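Local coordinates for HEPN domain-containing protein (Sulfolobus tokodaii, PDB 1WOL), which is of unknown function but folds as a small helical HEPN domain, a family probably linked to nucleotide binding, at residues E5-Q10 with A41-L46. Sequence-based numbering, arbitrary orientation.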
loop_
_atom_site.group_PDB
_atom_site.type_symbol
_atom_site.label_atom_id
_atom_site.label_comp_id
_atom_site.label_asym_id
_atom_site.label_seq_id
_atom_site.Cartn_x
_atom_site.Cartn_y
_atom_site.Cartn_z
ATOM N N GLU A 5 5.097 1.898 -16.296
ATOM C CA GLU A 5 4.873 0.481 -16.294
ATOM C C GLU A 5 5.770 -0.176 -15.231
ATOM O O GLU A 5 5.372 -1.191 -14.685
ATOM C CB GLU A 5 5.123 -0.149 -17.662
ATOM C CG GLU A 5 6.502 0.069 -18.293
ATOM C CD GLU A 5 6.559 -0.422 -19.836
ATOM O OE1 GLU A 5 6.113 0.373 -20.746
ATOM O OE2 GLU A 5 7.062 -1.567 -20.139
ATOM N N ASP A 6 6.910 0.415 -14.929
ATOM C CA ASP A 6 7.768 -0.190 -13.853
ATOM C C ASP A 6 7.146 -0.028 -12.506
ATOM O O ASP A 6 7.244 -0.972 -11.675
ATOM C CB ASP A 6 9.115 0.542 -13.812
ATOM C CG ASP A 6 9.900 0.235 -15.034
ATOM O OD1 ASP A 6 10.619 1.172 -15.548
ATOM O OD2 ASP A 6 9.798 -0.912 -15.511
ATOM N N TRP A 7 6.560 1.132 -12.201
ATOM C CA TRP A 7 5.887 1.310 -10.910
ATOM C C TRP A 7 4.763 0.251 -10.786
ATOM O O TRP A 7 4.603 -0.325 -9.712
ATOM C CB TRP A 7 5.215 2.712 -10.783
ATOM C CG TRP A 7 6.268 3.789 -10.614
ATOM C CD1 TRP A 7 6.628 4.709 -11.600
ATOM C CD2 TRP A 7 6.911 4.155 -9.449
ATOM N NE1 TRP A 7 7.436 5.650 -11.064
ATOM C CE2 TRP A 7 7.664 5.347 -9.749
ATOM C CE3 TRP A 7 6.974 3.620 -8.159
ATOM C CZ2 TRP A 7 8.440 5.991 -8.786
ATOM C CZ3 TRP A 7 7.745 4.246 -7.176
ATOM C CH2 TRP A 7 8.494 5.470 -7.506
ATOM N N ILE A 8 3.960 0.080 -11.882
ATOM C CA ILE A 8 2.855 -0.864 -11.799
ATOM C C ILE A 8 3.425 -2.302 -11.665
ATOM O O ILE A 8 2.842 -3.120 -10.883
ATOM C CB ILE A 8 1.900 -0.691 -13.021
ATOM C CG1 ILE A 8 1.329 0.717 -13.044
ATOM C CG2 ILE A 8 0.741 -1.744 -12.946
ATOM C CD1 ILE A 8 0.765 1.299 -11.688
ATOM N N LYS A 9 4.499 -2.704 -12.372
ATOM C CA LYS A 9 5.028 -4.064 -12.181
ATOM C C LYS A 9 5.477 -4.158 -10.733
ATOM O O LYS A 9 5.226 -5.312 -10.177
ATOM C CB LYS A 9 6.273 -4.287 -13.096
ATOM C CG LYS A 9 5.907 -4.631 -14.530
ATOM C CD LYS A 9 7.142 -5.119 -15.301
ATOM C CE LYS A 9 7.936 -4.027 -15.848
ATOM N NZ LYS A 9 9.033 -4.639 -16.854
ATOM N N GLN A 10 6.146 -3.150 -10.169
ATOM C CA GLN A 10 6.598 -3.280 -8.761
ATOM C C GLN A 10 5.375 -3.496 -7.910
ATOM O O GLN A 10 5.385 -4.344 -6.954
ATOM C CB GLN A 10 7.248 -2.015 -8.265
ATOM C CG GLN A 10 8.640 -1.859 -8.811
ATOM C CD GLN A 10 9.245 -0.670 -8.053
ATOM O OE1 GLN A 10 9.850 -0.793 -6.942
ATOM N NE2 GLN A 10 8.978 0.507 -8.595
ATOM N N ALA A 41 1.836 1.804 -6.825
ATOM C CA ALA A 41 0.747 2.101 -7.788
ATOM C C ALA A 41 0.424 3.583 -7.845
ATOM O O ALA A 41 0.317 4.038 -8.963
ATOM C CB ALA A 41 -0.496 1.327 -7.293
ATOM N N VAL A 42 0.321 4.238 -6.708
ATOM C CA VAL A 42 -0.030 5.691 -6.686
ATOM C C VAL A 42 1.151 6.437 -7.250
ATOM O O VAL A 42 0.907 7.342 -8.055
ATOM C CB VAL A 42 -0.428 6.092 -5.323
ATOM C CG1 VAL A 42 -0.585 7.607 -5.249
ATOM C CG2 VAL A 42 -1.807 5.434 -5.045
ATOM N N LYS A 43 2.394 5.981 -7.015
ATOM C CA LYS A 43 3.474 6.785 -7.701
ATOM C C LYS A 43 3.476 6.579 -9.221
ATOM O O LYS A 43 3.897 7.544 -10.031
ATOM C CB LYS A 43 4.862 6.352 -7.067
ATOM C CG LYS A 43 5.072 7.144 -5.825
ATOM C CD LYS A 43 6.228 6.794 -4.966
ATOM C CE LYS A 43 6.481 7.866 -3.899
ATOM N NZ LYS A 43 7.354 7.219 -2.793
ATOM N N GLY A 44 3.049 5.426 -9.671
ATOM C CA GLY A 44 2.884 5.117 -11.056
ATOM C C GLY A 44 1.825 6.078 -11.655
ATOM O O GLY A 44 1.965 6.588 -12.746
ATOM N N LEU A 45 0.716 6.180 -10.921
ATOM C CA LEU A 45 -0.365 7.097 -11.420
ATOM C C LEU A 45 0.137 8.545 -11.480
ATOM O O LEU A 45 -0.155 9.276 -12.460
ATOM C CB LEU A 45 -1.544 7.051 -10.443
ATOM C CG LEU A 45 -2.728 8.006 -10.771
ATOM C CD1 LEU A 45 -3.346 7.561 -12.023
ATOM C CD2 LEU A 45 -3.650 8.031 -9.530
ATOM N N LEU A 46 0.821 8.971 -10.458
ATOM C CA LEU A 46 1.317 10.427 -10.416
ATOM C C LEU A 46 2.242 10.633 -11.576
ATOM O O LEU A 46 2.233 11.748 -12.217
ATOM C CB LEU A 46 2.029 10.670 -9.157
ATOM C CG LEU A 46 1.192 11.323 -8.073
ATOM C CD1 LEU A 46 -0.212 10.796 -8.133
ATOM C CD2 LEU A 46 1.933 11.197 -6.730
#
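Trp7 lays one face of its indole over Lys43 and Gly44. Lys43 CB sits almost on the normal of the six-membered ring, 3.5 Å from its centroid, in a CH-pi contact. Beyond CG the lysine chain is extended, and its CD also reaches the ring, 3.7 Å from Trp7 CH2. The pyrrole end of the same face covers the backbone at Gly44 N. With chi1 -72°, Trp7 CG is anti to its own carbonyl carbon and beside its backbone N, and CG lies 3.7 Å from Gly44 N. Trp7 CB comes within 3.4 Å of Gly44 CA. A beta carbon on Gly44 would clash with both Trp7 CB and Ile8 CD1, and the two segment axes approach to 7.9 Å. Segments 5-10 and 41-46 run antiparallel, with 167° between their axes. They belong to helices 4-23 and 27-48, neighbours in the helical bundle of the HEPN domain. Ile8 CD1 reaches across beside the Trp7-Gly44 contact and lies 3.9 Å from Ala41 O. Val117 and Ile121 also touch the Ile8 side chain. Trp7 NE1 hydrogen-bonds Gln47 OE1, further along the same helix 27-48. Lys43 NZ forms a salt bridge with Glu39 OE2. An alanine in place of Trp7 would probably leave the Lys43 methylenes without their aromatic cover and Gln47 OE1 without its indole donor. Lys2, just before helix 4-23, makes a cation-pi contact with the indole.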